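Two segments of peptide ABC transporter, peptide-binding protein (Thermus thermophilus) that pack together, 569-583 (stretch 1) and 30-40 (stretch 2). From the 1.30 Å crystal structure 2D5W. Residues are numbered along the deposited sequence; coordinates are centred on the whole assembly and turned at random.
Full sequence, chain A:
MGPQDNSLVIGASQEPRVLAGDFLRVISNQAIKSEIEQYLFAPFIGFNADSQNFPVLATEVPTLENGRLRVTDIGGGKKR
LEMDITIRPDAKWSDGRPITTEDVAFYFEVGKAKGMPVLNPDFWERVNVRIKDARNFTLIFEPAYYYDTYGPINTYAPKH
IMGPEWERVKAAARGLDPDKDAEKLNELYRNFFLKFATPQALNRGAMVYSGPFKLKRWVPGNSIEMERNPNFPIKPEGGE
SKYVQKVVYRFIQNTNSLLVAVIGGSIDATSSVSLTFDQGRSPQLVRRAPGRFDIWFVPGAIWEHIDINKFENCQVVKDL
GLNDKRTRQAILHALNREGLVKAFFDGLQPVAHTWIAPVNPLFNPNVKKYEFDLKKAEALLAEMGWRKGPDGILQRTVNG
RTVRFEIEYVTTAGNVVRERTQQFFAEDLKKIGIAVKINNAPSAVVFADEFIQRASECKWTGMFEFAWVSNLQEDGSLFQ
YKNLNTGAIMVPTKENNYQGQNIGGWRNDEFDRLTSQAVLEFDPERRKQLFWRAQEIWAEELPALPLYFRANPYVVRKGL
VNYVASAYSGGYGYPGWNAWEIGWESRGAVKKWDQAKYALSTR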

# COMPACT_ATOMS: atom_id res chain seq x y z
N SER A 569 -3.12 10.96 6.42
CA SER A 569 -1.93 11.38 7.15
C SER A 569 -0.75 10.51 6.71
O SER A 569 -0.88 9.29 6.58
CB SER A 569 -2.15 11.25 8.66
OG SER A 569 -2.50 9.93 9.04
N GLY A 570 0.39 11.15 6.48
CA GLY A 570 1.57 10.42 6.03
C GLY A 570 1.37 9.90 4.62
O GLY A 570 2.12 9.04 4.14
N GLY A 571 0.35 10.42 3.94
CA GLY A 571 0.05 10.02 2.58
C GLY A 571 -0.97 8.89 2.51
O GLY A 571 -1.99 9.02 1.84
N TYR A 572 -0.70 7.80 3.22
CA TYR A 572 -1.56 6.62 3.20
C TYR A 572 -2.56 6.49 4.33
O TYR A 572 -3.28 5.50 4.42
CB TYR A 572 -0.70 5.36 3.15
CG TYR A 572 0.08 5.23 1.86
CD1 TYR A 572 -0.55 4.79 0.69
CD2 TYR A 572 1.43 5.54 1.80
CE1 TYR A 572 0.16 4.66 -0.50
CE2 TYR A 572 2.15 5.41 0.62
CZ TYR A 572 1.51 4.97 -0.53
OH TYR A 572 2.22 4.84 -1.70
N GLY A 573 -2.60 7.48 5.21
CA GLY A 573 -3.57 7.43 6.29
C GLY A 573 -3.22 6.51 7.43
O GLY A 573 -3.95 5.56 7.73
N TYR A 574 -2.09 6.77 8.06
CA TYR A 574 -1.68 5.99 9.21
C TYR A 574 -0.93 6.87 10.18
O TYR A 574 -0.59 8.01 9.87
CB TYR A 574 -0.87 4.75 8.79
CG TYR A 574 0.21 4.94 7.75
CD1 TYR A 574 0.65 3.85 6.99
CD2 TYR A 574 0.82 6.17 7.53
CE1 TYR A 574 1.66 3.98 6.05
CE2 TYR A 574 1.84 6.32 6.58
CZ TYR A 574 2.25 5.21 5.85
OH TYR A 574 3.26 5.34 4.92
N PRO A 575 -0.70 6.37 11.40
CA PRO A 575 0.02 7.13 12.41
C PRO A 575 1.52 7.04 12.16
O PRO A 575 1.96 6.27 11.32
CB PRO A 575 -0.38 6.43 13.71
CG PRO A 575 -0.49 5.01 13.27
CD PRO A 575 -1.22 5.10 11.95
N GLY A 576 2.29 7.86 12.87
CA GLY A 576 3.73 7.82 12.73
C GLY A 576 4.37 8.78 11.75
O GLY A 576 5.58 8.73 11.55
N TRP A 577 3.56 9.65 11.14
CA TRP A 577 4.05 10.62 10.16
C TRP A 577 4.69 11.82 10.86
O TRP A 577 5.28 12.69 10.22
CB TRP A 577 2.89 11.09 9.29
CG TRP A 577 1.73 11.55 10.11
CD1 TRP A 577 0.73 10.78 10.64
CD2 TRP A 577 1.52 12.88 10.61
NE1 TRP A 577 -0.08 11.55 11.45
CE2 TRP A 577 0.38 12.84 11.45
CE3 TRP A 577 2.19 14.10 10.44
CZ2 TRP A 577 -0.10 13.97 12.11
CZ3 TRP A 577 1.71 15.22 11.10
CH2 TRP A 577 0.58 15.15 11.93
N ASN A 578 4.57 11.86 12.19
CA ASN A 578 5.10 12.93 13.04
C ASN A 578 5.74 12.23 14.23
O ASN A 578 5.63 12.69 15.37
CB ASN A 578 3.94 13.80 13.53
CG ASN A 578 2.95 13.02 14.39
OD1 ASN A 578 2.80 11.81 14.23
ND2 ASN A 578 2.28 13.71 15.30
N ALA A 579 6.43 11.13 13.96
CA ALA A 579 7.03 10.30 15.00
C ALA A 579 7.92 10.98 16.03
O ALA A 579 8.05 10.48 17.15
CB ALA A 579 7.77 9.14 14.36
N TRP A 580 8.51 12.11 15.67
CA TRP A 580 9.39 12.83 16.59
C TRP A 580 8.67 13.55 17.73
O TRP A 580 9.31 13.99 18.68
CB TRP A 580 10.26 13.83 15.82
CG TRP A 580 9.45 14.83 15.05
CD1 TRP A 580 8.97 16.03 15.50
CD2 TRP A 580 8.96 14.68 13.72
NE1 TRP A 580 8.22 16.64 14.53
CE2 TRP A 580 8.19 15.83 13.42
CE3 TRP A 580 9.09 13.69 12.74
CZ2 TRP A 580 7.56 16.01 12.18
CZ3 TRP A 580 8.46 13.87 11.51
CH2 TRP A 580 7.71 15.02 11.24
N GLU A 581 7.35 13.69 17.63
CA GLU A 581 6.61 14.38 18.69
C GLU A 581 5.62 13.50 19.44
O GLU A 581 4.76 14.00 20.16
CB GLU A 581 5.90 15.62 18.12
CG GLU A 581 5.11 15.38 16.86
CD GLU A 581 4.42 16.63 16.34
OE1 GLU A 581 4.98 17.73 16.48
OE2 GLU A 581 3.31 16.50 15.78
N ILE A 582 5.74 12.19 19.27
CA ILE A 582 4.87 11.26 19.97
C ILE A 582 5.48 11.02 21.35
O ILE A 582 6.67 10.72 21.48
CB ILE A 582 4.73 9.93 19.20
CG1 ILE A 582 4.03 10.19 17.86
CG2 ILE A 582 3.95 8.92 20.04
CD1 ILE A 582 3.97 9.00 16.93
N GLY A 583 4.67 11.19 22.39
CA GLY A 583 5.20 11.00 23.73
C GLY A 583 4.15 10.97 24.82
O GLY A 583 2.95 11.11 24.56
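Stretch 2, residues 30-40: QAIKSEIEQYL

The contact between residues 30-40 and 569-583 is a helix laid against an irregular loop, held by one side-chain-to-backbone hydrogen bond and otherwise by close packing of aromatic rings, small residues and helix backbone. It illustrates a general principle: a segment without regular secondary structure can seat a helix precisely when glycines let its backbone come close and a polar side chain of the helix satisfies one of its carbonyls.

Stretch 2 starts with Gln30 at the N-cap position, and from Ala31 the backbone enters a helix. The early turns carry the usual i to i+4 bonds, such as Glu35 N to Ala31 O at 2.9 Å. Near Gln38 the pattern tightens: Gln38 N lies 3.1 Å from Glu35 O, while its bond to Ser34 O, at 3.3 Å, is weak. Ser34 and Gln38, one turn apart, direct their CA-to-CB bonds toward the loop, whereas Ile32 and Ile36 point away. Contacts advance in the same general sense along both stretches, from Tyr574 against Ala31, Ser34 and Glu35 to Ala579 against Tyr39. The closest CA pairings are Trp577 with Gln38 at 6.0 Å and Ala579 with Tyr39 at 5.9 Å.

Gln38 is the centre of the arrangement. Its NE2 donates to Pro575 O at 2.8 Å and also to Glu35 O within its own helix at 3.2 Å, so NE2 is held by both stretches. The other end of the amide, OE1, approaches Tyr574 CE2 to 3.1 Å and Trp577 CA to 3.3 Å. It is 3.4 Å from Trp577 N as well, but the angle is too poor for a hydrogen bond.

Tyr574 points toward the helix and lies along its earlier turns. Gln38 NE2 sits over one face of its ring, and Glu35 CA makes an off-centre CH-pi contact, 4.2 Å from the ring centroid. Tyr574 OH reaches Ser34 CB at 3.7 Å. The Glu35 carboxylate borders the next residue too, with OE2 3.7 Å from Pro575 CD; both its oxygens are hydrogen-bonded elsewhere in the structure.

Gly576 shows why the fit depends on a missing side chain. Its backbone angles, 93/4, by themselves call for glycine, and a CB here would lie 2.8 Å from Tyr39 CE1, a clash, and 3.0 Å from Gln38 NE2. Without one, Gly576 CA can rest 3.7 Å from Tyr39 OH and Gly576 O 3.3 Å from Gln38 CB. Gly570 repeats the theme, since a CB there would clash with Gln38 OE1.

At the far end, Tyr39 brings the end of its side chain to the loop. Ala579 CB packs 3.6 Å from Tyr39 CD2, and Ile582 CD1 lies 4.0 Å from Tyr39 OH. A water completes the seam, 2.7 Å from Gly576 O and accepting from Ala579 N at 2.9 Å; its link to Gln38 O, at 3.4 Å, is weak.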

# COMPACT_ATOMS: atom_id res chain seq x y z
N GLN A 30 4.34 -3.70 1.39
CA GLN A 30 3.40 -3.88 2.49
C GLN A 30 3.14 -2.58 3.22
O GLN A 30 4.06 -1.80 3.49
CB GLN A 30 3.97 -4.86 3.52
CG GLN A 30 3.99 -6.31 3.12
CD GLN A 30 4.92 -7.09 4.02
OE1 GLN A 30 6.15 -6.98 3.90
NE2 GLN A 30 4.36 -7.86 4.94
N ALA A 31 1.88 -2.35 3.57
CA ALA A 31 1.52 -1.16 4.32
C ALA A 31 2.27 -1.13 5.65
O ALA A 31 2.72 -0.07 6.09
CB ALA A 31 0.01 -1.13 4.56
N ILE A 32 2.42 -2.28 6.30
CA ILE A 32 3.10 -2.29 7.59
C ILE A 32 4.56 -1.86 7.45
O ILE A 32 5.10 -1.16 8.32
CB ILE A 32 3.00 -3.68 8.30
CG1 ILE A 32 3.67 -3.62 9.68
CG2 ILE A 32 3.64 -4.77 7.45
CD1 ILE A 32 3.07 -2.61 10.63
N LYS A 33 5.20 -2.25 6.35
CA LYS A 33 6.58 -1.87 6.09
C LYS A 33 6.69 -0.34 5.95
O LYS A 33 7.57 0.29 6.54
CB LYS A 33 7.07 -2.57 4.83
CG LYS A 33 8.48 -2.22 4.36
CD LYS A 33 8.87 -3.13 3.21
CE LYS A 33 10.18 -2.74 2.55
NZ LYS A 33 9.98 -1.71 1.48
N SER A 34 5.79 0.25 5.18
CA SER A 34 5.81 1.70 4.99
C SER A 34 5.54 2.45 6.29
O SER A 34 6.16 3.48 6.55
CB SER A 34 4.80 2.11 3.93
OG SER A 34 5.30 1.83 2.63
N GLU A 35 4.61 1.96 7.09
CA GLU A 35 4.30 2.62 8.35
C GLU A 35 5.52 2.64 9.27
O GLU A 35 5.88 3.68 9.82
CB GLU A 35 3.14 1.92 9.05
CG GLU A 35 2.67 2.64 10.30
CD GLU A 35 1.66 1.82 11.07
OE1 GLU A 35 2.08 1.01 11.92
OE2 GLU A 35 0.45 1.98 10.82
N ILE A 36 6.14 1.48 9.45
CA ILE A 36 7.31 1.37 10.30
C ILE A 36 8.44 2.25 9.79
O ILE A 36 9.13 2.91 10.57
CB ILE A 36 7.80 -0.09 10.38
CG1 ILE A 36 6.78 -0.92 11.16
CG2 ILE A 36 9.18 -0.17 11.03
CD1 ILE A 36 7.07 -2.40 11.17
N GLU A 37 8.61 2.29 8.48
CA GLU A 37 9.69 3.09 7.92
C GLU A 37 9.56 4.59 8.13
O GLU A 37 10.54 5.31 7.99
CB GLU A 37 9.90 2.74 6.45
CG GLU A 37 10.55 1.37 6.32
CD GLU A 37 10.87 0.98 4.90
OE1 GLU A 37 11.48 -0.10 4.71
OE2 GLU A 37 10.50 1.73 3.97
N GLN A 38 8.37 5.07 8.49
CA GLN A 38 8.23 6.50 8.76
C GLN A 38 9.09 6.84 9.97
O GLN A 38 9.65 7.93 10.06
CB GLN A 38 6.79 6.86 9.09
CG GLN A 38 5.79 6.70 7.98
CD GLN A 38 4.41 7.02 8.48
OE1 GLN A 38 3.83 8.05 8.13
NE2 GLN A 38 3.89 6.16 9.34
N TYR A 39 9.18 5.91 10.91
CA TYR A 39 9.98 6.12 12.11
C TYR A 39 11.47 6.14 11.80
O TYR A 39 12.24 6.84 12.46
CB TYR A 39 9.70 5.02 13.15
CG TYR A 39 8.32 5.07 13.75
CD1 TYR A 39 7.21 4.58 13.06
CD2 TYR A 39 8.10 5.66 15.00
CE1 TYR A 39 5.92 4.67 13.60
CE2 TYR A 39 6.83 5.76 15.54
CZ TYR A 39 5.74 5.27 14.84
OH TYR A 39 4.48 5.40 15.38
N LEU A 40 11.85 5.38 10.78
CA LEU A 40 13.25 5.22 10.39
C LEU A 40 13.78 6.12 9.28
O LEU A 40 14.99 6.35 9.19
CB LEU A 40 13.47 3.76 9.97
CG LEU A 40 13.19 2.68 11.02
CD1 LEU A 40 13.20 1.31 10.36
CD2 LEU A 40 14.24 2.76 12.13
O HOH W 1 7.72 10.42 11.45